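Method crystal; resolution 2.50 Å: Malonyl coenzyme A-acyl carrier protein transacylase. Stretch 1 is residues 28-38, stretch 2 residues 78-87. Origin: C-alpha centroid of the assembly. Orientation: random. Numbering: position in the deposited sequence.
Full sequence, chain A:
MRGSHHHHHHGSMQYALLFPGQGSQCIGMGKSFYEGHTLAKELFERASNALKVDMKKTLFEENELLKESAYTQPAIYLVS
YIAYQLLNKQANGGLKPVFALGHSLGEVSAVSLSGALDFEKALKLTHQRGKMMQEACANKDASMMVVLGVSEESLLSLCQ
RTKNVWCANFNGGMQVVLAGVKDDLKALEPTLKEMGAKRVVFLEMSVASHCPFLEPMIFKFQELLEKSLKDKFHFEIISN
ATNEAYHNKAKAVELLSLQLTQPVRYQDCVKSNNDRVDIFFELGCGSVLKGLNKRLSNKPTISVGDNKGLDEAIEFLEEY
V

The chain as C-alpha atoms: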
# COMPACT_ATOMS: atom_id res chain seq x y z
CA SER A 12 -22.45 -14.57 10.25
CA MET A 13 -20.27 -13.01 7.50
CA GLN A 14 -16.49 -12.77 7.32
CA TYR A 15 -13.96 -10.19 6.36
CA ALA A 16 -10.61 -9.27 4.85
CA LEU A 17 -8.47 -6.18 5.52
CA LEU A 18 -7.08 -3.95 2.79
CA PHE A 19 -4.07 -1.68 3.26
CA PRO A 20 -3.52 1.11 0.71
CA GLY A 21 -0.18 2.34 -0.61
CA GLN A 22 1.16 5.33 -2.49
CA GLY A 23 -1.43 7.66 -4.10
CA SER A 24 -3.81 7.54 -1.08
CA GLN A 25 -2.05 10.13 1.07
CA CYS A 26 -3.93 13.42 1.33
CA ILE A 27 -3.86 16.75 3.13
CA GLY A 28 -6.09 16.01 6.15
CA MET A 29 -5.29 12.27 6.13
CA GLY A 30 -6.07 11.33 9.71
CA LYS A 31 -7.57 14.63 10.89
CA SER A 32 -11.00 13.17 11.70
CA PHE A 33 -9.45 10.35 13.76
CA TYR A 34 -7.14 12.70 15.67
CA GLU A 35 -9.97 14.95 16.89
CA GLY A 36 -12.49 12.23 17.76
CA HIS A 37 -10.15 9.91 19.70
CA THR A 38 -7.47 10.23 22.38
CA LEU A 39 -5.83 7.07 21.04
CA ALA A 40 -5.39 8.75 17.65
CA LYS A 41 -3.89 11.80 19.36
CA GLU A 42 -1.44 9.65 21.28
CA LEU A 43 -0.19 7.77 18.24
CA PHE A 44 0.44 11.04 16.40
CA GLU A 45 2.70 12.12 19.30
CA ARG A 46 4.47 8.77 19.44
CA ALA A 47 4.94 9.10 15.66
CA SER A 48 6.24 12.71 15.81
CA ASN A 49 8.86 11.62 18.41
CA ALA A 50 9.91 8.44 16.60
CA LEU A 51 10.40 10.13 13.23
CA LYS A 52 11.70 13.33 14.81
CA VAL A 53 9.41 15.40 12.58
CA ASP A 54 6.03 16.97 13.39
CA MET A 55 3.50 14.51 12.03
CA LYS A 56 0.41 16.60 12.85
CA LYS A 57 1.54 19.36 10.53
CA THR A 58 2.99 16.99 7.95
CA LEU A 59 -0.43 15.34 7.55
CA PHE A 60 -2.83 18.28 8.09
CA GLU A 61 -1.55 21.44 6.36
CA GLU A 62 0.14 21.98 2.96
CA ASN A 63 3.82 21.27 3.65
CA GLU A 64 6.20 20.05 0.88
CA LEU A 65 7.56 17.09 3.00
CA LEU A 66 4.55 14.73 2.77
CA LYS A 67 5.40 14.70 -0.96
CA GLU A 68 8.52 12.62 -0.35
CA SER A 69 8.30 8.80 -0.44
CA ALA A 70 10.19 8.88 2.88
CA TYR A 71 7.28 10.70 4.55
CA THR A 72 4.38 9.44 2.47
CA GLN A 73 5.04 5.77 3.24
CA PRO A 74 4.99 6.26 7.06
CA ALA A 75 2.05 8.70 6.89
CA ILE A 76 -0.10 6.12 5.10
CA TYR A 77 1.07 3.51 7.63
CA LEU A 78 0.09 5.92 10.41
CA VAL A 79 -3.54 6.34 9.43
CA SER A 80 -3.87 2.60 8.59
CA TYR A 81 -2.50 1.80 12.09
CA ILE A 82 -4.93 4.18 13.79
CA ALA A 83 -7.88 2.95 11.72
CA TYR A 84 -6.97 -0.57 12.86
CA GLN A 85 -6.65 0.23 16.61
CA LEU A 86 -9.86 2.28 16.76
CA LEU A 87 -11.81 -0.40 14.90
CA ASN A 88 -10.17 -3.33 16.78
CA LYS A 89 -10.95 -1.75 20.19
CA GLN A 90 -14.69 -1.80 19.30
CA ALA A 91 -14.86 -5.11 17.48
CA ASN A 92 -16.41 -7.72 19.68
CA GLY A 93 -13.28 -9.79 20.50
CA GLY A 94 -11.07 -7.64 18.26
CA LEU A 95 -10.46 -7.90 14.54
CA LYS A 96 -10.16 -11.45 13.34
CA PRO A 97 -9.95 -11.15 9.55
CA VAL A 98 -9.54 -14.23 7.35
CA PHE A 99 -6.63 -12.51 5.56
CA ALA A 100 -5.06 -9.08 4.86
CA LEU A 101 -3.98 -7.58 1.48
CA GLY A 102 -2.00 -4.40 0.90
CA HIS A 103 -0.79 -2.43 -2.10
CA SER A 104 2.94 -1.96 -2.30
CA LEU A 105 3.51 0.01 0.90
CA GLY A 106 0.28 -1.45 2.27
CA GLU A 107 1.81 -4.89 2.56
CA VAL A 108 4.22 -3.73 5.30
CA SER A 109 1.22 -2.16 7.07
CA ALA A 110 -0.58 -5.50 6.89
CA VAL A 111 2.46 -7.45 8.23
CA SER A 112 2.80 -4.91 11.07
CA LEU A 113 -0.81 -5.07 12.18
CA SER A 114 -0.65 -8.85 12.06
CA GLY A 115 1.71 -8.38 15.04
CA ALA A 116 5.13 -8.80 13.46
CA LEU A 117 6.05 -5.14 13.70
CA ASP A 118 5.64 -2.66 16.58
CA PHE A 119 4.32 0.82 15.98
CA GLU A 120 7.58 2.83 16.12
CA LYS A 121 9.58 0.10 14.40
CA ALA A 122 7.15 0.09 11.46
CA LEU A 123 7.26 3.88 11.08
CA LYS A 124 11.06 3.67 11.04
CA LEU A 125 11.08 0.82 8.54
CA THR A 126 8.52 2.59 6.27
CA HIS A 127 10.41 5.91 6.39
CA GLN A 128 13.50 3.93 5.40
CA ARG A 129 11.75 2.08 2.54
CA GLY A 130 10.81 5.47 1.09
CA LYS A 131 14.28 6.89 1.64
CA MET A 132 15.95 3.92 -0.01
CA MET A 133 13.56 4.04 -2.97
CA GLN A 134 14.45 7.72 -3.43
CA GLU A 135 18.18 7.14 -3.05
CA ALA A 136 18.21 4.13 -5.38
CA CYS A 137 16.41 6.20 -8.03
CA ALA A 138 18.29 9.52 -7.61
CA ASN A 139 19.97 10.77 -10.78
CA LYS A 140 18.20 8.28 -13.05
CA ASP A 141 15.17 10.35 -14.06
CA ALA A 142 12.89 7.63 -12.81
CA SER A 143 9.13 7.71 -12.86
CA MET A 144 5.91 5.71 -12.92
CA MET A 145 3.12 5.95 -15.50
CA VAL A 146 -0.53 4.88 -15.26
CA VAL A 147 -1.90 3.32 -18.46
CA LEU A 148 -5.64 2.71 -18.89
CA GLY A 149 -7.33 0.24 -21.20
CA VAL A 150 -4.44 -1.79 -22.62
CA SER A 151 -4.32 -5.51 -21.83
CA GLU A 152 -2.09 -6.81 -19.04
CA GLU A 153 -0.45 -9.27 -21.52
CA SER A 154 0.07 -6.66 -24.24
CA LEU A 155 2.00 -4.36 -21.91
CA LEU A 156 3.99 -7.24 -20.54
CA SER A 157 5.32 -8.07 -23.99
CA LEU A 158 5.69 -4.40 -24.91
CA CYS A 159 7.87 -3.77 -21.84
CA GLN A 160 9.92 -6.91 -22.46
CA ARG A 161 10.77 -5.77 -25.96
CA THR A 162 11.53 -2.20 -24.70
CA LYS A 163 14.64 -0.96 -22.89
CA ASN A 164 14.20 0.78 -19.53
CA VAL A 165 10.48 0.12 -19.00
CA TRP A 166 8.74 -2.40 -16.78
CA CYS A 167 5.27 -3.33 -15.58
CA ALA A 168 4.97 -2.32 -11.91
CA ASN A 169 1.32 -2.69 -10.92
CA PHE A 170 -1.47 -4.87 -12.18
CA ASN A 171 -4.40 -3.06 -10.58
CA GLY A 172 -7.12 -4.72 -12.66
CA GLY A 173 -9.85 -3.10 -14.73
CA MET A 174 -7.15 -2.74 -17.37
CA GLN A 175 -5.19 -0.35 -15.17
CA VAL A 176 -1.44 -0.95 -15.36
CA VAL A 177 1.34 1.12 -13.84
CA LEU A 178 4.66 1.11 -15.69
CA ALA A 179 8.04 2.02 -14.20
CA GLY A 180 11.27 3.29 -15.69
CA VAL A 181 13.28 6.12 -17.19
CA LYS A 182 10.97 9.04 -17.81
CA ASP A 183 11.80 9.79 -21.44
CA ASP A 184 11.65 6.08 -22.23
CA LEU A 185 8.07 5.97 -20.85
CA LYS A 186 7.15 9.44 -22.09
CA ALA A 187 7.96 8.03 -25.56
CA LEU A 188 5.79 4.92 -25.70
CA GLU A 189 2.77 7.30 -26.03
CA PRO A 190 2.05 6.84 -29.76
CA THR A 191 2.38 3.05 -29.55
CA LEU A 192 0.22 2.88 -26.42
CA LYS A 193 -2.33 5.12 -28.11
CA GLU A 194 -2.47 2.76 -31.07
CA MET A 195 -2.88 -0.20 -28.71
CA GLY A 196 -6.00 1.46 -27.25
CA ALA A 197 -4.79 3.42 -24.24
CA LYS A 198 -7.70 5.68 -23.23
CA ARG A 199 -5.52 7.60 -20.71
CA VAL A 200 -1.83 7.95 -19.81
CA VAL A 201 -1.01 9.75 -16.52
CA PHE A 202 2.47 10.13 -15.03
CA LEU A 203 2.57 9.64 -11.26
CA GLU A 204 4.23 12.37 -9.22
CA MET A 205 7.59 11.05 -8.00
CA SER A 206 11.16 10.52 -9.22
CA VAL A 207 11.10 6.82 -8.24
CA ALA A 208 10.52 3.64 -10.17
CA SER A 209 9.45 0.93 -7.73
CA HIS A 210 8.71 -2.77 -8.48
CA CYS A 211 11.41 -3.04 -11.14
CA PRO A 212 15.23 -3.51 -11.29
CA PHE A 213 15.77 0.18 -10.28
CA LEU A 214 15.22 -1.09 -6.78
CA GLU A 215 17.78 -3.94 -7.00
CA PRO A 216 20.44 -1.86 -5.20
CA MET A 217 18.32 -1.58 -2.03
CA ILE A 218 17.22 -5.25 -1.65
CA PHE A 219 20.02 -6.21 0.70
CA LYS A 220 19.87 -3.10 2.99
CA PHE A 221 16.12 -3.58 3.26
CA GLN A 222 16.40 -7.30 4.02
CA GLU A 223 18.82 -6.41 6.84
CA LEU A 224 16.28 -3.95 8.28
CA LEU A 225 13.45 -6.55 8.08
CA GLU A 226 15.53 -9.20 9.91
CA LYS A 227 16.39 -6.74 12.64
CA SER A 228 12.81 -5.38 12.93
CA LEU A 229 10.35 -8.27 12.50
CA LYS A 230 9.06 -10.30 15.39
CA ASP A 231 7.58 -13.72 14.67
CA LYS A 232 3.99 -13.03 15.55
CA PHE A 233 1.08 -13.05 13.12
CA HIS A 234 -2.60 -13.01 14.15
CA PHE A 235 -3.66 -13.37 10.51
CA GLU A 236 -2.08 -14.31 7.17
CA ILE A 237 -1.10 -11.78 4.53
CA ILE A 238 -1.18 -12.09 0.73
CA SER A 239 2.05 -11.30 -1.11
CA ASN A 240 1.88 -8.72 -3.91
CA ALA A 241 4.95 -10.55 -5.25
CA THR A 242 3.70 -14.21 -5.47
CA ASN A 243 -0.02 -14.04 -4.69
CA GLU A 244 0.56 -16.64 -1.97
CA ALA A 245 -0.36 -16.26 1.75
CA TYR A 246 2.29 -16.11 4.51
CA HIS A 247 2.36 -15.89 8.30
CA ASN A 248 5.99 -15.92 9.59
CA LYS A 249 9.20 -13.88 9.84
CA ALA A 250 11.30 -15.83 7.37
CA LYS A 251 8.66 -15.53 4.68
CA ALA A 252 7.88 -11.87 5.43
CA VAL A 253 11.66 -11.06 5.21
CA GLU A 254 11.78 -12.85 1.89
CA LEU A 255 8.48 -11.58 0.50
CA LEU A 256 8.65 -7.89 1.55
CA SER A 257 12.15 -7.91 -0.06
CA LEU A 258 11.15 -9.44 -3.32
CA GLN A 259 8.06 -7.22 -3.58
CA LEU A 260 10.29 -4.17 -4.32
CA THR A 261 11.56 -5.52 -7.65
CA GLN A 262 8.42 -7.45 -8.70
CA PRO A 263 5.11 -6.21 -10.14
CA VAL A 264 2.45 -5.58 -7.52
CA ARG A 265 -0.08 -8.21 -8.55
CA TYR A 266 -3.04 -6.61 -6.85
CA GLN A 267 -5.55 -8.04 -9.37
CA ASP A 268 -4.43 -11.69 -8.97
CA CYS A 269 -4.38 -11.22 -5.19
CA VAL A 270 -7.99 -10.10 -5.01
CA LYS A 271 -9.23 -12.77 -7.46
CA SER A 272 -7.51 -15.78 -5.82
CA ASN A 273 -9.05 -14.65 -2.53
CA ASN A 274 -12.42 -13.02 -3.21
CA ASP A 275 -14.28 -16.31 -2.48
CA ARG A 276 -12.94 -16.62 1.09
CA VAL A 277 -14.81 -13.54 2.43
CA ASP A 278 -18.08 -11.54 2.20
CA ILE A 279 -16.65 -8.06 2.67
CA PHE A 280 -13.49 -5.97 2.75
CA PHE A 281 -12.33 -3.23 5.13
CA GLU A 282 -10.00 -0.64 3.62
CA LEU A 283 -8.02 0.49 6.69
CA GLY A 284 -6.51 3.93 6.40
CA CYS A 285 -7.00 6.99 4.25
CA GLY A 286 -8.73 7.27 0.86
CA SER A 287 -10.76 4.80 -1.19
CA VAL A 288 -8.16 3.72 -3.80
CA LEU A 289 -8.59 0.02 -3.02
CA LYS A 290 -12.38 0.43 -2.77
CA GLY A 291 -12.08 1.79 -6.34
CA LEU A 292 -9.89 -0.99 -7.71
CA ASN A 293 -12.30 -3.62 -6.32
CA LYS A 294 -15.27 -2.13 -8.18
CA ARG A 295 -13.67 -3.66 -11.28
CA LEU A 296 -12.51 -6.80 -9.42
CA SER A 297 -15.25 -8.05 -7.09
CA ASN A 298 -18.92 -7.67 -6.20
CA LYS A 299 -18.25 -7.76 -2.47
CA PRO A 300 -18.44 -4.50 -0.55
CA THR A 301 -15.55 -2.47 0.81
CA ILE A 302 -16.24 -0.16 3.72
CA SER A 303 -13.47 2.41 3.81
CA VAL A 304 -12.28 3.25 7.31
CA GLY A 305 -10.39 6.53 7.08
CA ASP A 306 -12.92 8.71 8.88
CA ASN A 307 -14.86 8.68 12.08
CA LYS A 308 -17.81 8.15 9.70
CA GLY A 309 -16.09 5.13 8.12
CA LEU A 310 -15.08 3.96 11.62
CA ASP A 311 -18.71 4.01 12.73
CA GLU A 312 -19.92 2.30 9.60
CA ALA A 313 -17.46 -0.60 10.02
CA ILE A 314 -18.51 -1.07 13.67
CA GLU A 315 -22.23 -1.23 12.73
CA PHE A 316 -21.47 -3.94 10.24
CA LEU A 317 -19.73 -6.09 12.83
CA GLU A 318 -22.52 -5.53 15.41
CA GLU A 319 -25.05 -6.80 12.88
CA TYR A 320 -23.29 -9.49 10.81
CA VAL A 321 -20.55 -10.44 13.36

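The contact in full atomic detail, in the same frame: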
# COMPACT_ATOMS: atom_id res chain seq x y z
N GLY A 28 -4.97 16.35 5.26
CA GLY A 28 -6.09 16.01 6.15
C GLY A 28 -6.26 14.53 6.46
O GLY A 28 -7.22 14.12 7.11
N MET A 29 -5.31 13.73 6.00
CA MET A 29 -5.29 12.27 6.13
C MET A 29 -5.96 11.62 7.33
O MET A 29 -6.84 10.75 7.16
CB MET A 29 -3.86 11.76 6.09
CG MET A 29 -3.38 11.58 4.70
SD MET A 29 -1.67 11.16 4.61
CE MET A 29 -1.76 9.42 5.05
N GLY A 30 -5.53 11.98 8.52
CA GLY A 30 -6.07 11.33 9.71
C GLY A 30 -6.70 12.33 10.64
O GLY A 30 -6.90 12.02 11.81
N LYS A 31 -7.01 13.52 10.12
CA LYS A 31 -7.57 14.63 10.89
C LYS A 31 -8.77 14.19 11.73
O LYS A 31 -8.76 14.34 12.96
CB LYS A 31 -7.94 15.78 9.95
CG LYS A 31 -8.02 17.17 10.62
CD LYS A 31 -7.63 18.29 9.61
CE LYS A 31 -8.13 19.69 10.02
NZ LYS A 31 -7.74 20.05 11.43
N SER A 32 -9.77 13.62 11.06
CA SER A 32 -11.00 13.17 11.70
C SER A 32 -10.73 12.24 12.87
O SER A 32 -11.33 12.40 13.94
CB SER A 32 -11.91 12.52 10.66
OG SER A 32 -13.02 11.92 11.28
N PHE A 33 -9.82 11.28 12.68
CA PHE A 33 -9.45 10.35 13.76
C PHE A 33 -8.91 11.11 14.97
O PHE A 33 -9.41 10.96 16.10
CB PHE A 33 -8.38 9.36 13.29
CG PHE A 33 -8.89 8.24 12.43
CD1 PHE A 33 -8.07 7.67 11.45
CD2 PHE A 33 -10.19 7.74 12.59
CE1 PHE A 33 -8.52 6.63 10.65
CE2 PHE A 33 -10.64 6.67 11.78
CZ PHE A 33 -9.80 6.12 10.82
N TYR A 34 -7.87 11.90 14.70
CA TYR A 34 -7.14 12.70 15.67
C TYR A 34 -8.05 13.44 16.64
O TYR A 34 -7.82 13.40 17.84
CB TYR A 34 -6.25 13.70 14.94
CG TYR A 34 -5.37 14.55 15.84
CD1 TYR A 34 -5.72 15.86 16.17
CD2 TYR A 34 -4.17 14.04 16.35
CE1 TYR A 34 -4.91 16.65 16.99
CE2 TYR A 34 -3.35 14.81 17.16
CZ TYR A 34 -3.73 16.11 17.48
OH TYR A 34 -2.90 16.86 18.28
N GLU A 35 -9.07 14.12 16.09
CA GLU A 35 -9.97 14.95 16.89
C GLU A 35 -11.04 14.18 17.64
O GLU A 35 -11.48 14.63 18.68
CB GLU A 35 -10.61 16.02 16.02
CG GLU A 35 -9.83 17.30 16.04
CD GLU A 35 -9.77 17.98 14.68
OE1 GLU A 35 -10.59 17.63 13.80
OE2 GLU A 35 -8.89 18.87 14.50
N GLY A 36 -11.45 13.04 17.11
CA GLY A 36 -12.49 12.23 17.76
C GLY A 36 -11.99 11.25 18.81
O GLY A 36 -12.78 10.73 19.60
N HIS A 37 -10.68 10.97 18.83
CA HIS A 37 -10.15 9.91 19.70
C HIS A 37 -8.78 10.22 20.29
O HIS A 37 -7.82 10.53 19.57
CB HIS A 37 -10.11 8.57 18.95
CG HIS A 37 -11.38 8.22 18.25
ND1 HIS A 37 -11.73 8.77 17.03
CD2 HIS A 37 -12.39 7.38 18.58
CE1 HIS A 37 -12.89 8.29 16.64
NE2 HIS A 37 -13.31 7.44 17.57
N THR A 38 -8.71 10.10 21.61
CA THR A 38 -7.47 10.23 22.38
C THR A 38 -6.39 9.28 21.88
O THR A 38 -5.22 9.66 21.83
CB THR A 38 -7.71 9.90 23.87
OG1 THR A 38 -8.88 10.60 24.34
CG2 THR A 38 -6.49 10.27 24.72
N LEU A 78 0.62 5.32 9.19
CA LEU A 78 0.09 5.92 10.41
C LEU A 78 -1.43 5.85 10.48
O LEU A 78 -2.00 5.36 11.45
CB LEU A 78 0.54 7.36 10.50
CG LEU A 78 0.90 7.97 11.83
CD1 LEU A 78 0.91 9.47 11.62
CD2 LEU A 78 -0.04 7.53 12.99
N VAL A 79 -2.09 6.36 9.45
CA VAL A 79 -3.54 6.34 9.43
C VAL A 79 -4.08 4.89 9.39
O VAL A 79 -5.01 4.54 10.14
CB VAL A 79 -4.08 7.25 8.31
CG1 VAL A 79 -5.61 7.22 8.26
CG2 VAL A 79 -3.52 8.70 8.48
N SER A 80 -3.49 4.03 8.57
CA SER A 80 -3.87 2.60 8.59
C SER A 80 -3.81 2.02 10.01
O SER A 80 -4.76 1.36 10.45
CB SER A 80 -2.99 1.78 7.66
OG SER A 80 -3.29 2.08 6.31
N TYR A 81 -2.71 2.30 10.72
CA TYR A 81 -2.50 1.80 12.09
C TYR A 81 -3.61 2.27 12.99
O TYR A 81 -4.20 1.47 13.70
CB TYR A 81 -1.14 2.25 12.65
CG TYR A 81 -0.79 1.59 13.96
CD1 TYR A 81 -1.15 2.18 15.18
CD2 TYR A 81 -0.11 0.35 14.00
CE1 TYR A 81 -0.85 1.59 16.38
CE2 TYR A 81 0.21 -0.26 15.21
CZ TYR A 81 -0.17 0.36 16.40
OH TYR A 81 0.12 -0.20 17.63
N ILE A 82 -3.90 3.57 12.94
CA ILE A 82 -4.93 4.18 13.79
C ILE A 82 -6.32 3.63 13.47
O ILE A 82 -7.04 3.20 14.37
CB ILE A 82 -4.91 5.74 13.72
CG1 ILE A 82 -3.62 6.28 14.33
CG2 ILE A 82 -6.12 6.31 14.43
CD1 ILE A 82 -3.37 7.73 14.10
N ALA A 83 -6.66 3.62 12.18
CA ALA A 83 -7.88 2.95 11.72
C ALA A 83 -8.03 1.56 12.33
O ALA A 83 -9.11 1.21 12.81
CB ALA A 83 -7.89 2.86 10.21
N TYR A 84 -6.94 0.79 12.32
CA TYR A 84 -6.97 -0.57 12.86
C TYR A 84 -7.23 -0.64 14.38
O TYR A 84 -8.11 -1.40 14.83
CB TYR A 84 -5.69 -1.33 12.51
CG TYR A 84 -5.73 -2.77 12.97
CD1 TYR A 84 -5.53 -3.12 14.32
CD2 TYR A 84 -5.96 -3.80 12.05
CE1 TYR A 84 -5.55 -4.46 14.73
CE2 TYR A 84 -5.98 -5.11 12.44
CZ TYR A 84 -5.78 -5.44 13.78
OH TYR A 84 -5.83 -6.75 14.15
N GLN A 85 -6.47 0.13 15.15
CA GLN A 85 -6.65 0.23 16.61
C GLN A 85 -8.06 0.65 17.04
O GLN A 85 -8.71 -0.02 17.85
CB GLN A 85 -5.64 1.22 17.20
CG GLN A 85 -4.18 0.82 17.05
CD GLN A 85 -3.92 -0.65 17.37
OE1 GLN A 85 -3.20 -1.32 16.64
NE2 GLN A 85 -4.53 -1.16 18.45
N LEU A 86 -8.52 1.78 16.50
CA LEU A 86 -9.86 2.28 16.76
C LEU A 86 -10.90 1.21 16.46
O LEU A 86 -11.72 0.86 17.32
CB LEU A 86 -10.11 3.56 15.96
CG LEU A 86 -9.86 4.94 16.61
CD1 LEU A 86 -9.03 4.91 17.90
CD2 LEU A 86 -9.31 5.94 15.61
N LEU A 87 -10.84 0.63 15.26
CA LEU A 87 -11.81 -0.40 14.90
C LEU A 87 -11.69 -1.64 15.79
O LEU A 87 -12.68 -2.04 16.38
CB LEU A 87 -11.75 -0.75 13.39
CG LEU A 87 -12.71 -1.82 12.84
CD1 LEU A 87 -14.13 -1.64 13.35
CD2 LEU A 87 -12.69 -1.83 11.34

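The most unusual feature of this contact is the imidazole of His37, which lies with one face over the aliphatic side chain of Leu86: CG of Leu86 stands 4.1 Å from the centroid of the His37 ring, only 15° off the ring normal, a CH-pi arrangement. The ring is held from its own side as well, by a weak hydrogen bond from His37 ND1 to Phe33 O at 3.3 Å. His37 is the first residue to leave helical geometry after the short helix 31-36, so a side chain that can turn back to a carbonyl oxygen of that last turn while offering the flat pi face of its ring to a leucine suits the place well. The CB of His37 adds a contact of 4.0 Å to Leu86 CD1.

The rest of the contact is mostly apolar side-chain packing; no hydrogen bond joins the two stretches. The helix axes, at an angle of 46°, come no nearer than 10.7 Å, and a large side chain fills much of the space between them. That side chain is Phe33, a knob set among Val79, Ile82, Ala83 and Leu86, residues spaced so that they line one side of helix 78-87. Its ring meets Val79 at the edge, with CE1 of Phe33 3.8 Å from CG1 of Val79. Phe33 CD1 lies 3.8 Å from Ile82 CG2, and Phe33 CD2 approaches Leu86 CD2 to 3.6 Å. At the tip of the ring, Phe33 CZ is 3.8 Å from Ala83 CB; the small alanine side chain lets the ring come equally near the helix backbone, with CZ also 3.8 Å from Ala83 CA.

Toward the start of stretch 1 the two stretches draw together, the CA of Gly30 lying 5.6 Å from the CA of Val79. Here there is little room: a CB on Gly30 would point toward the helix and lie about 3.1 Å from Val79 CG2, so the absence of a side chain permits the close approach. The backbone itself packs instead, with Gly30 N 3.8 Å from Val79 CG2. Met29 adds its CB, 3.9 Å from the same CG2 of Val79. The preceding glycine, Gly28, opens a type I turn to Lys31, and its positive phi would jam a CB against the carbonyl oxygen of the residue before.

On the exposed side of the short helix, one turn apart, Lys31 and Glu35 form a salt bridge, NZ of Lys31 to OE2 of Glu35 at 3.5 Å, leaving the buried side to Phe33.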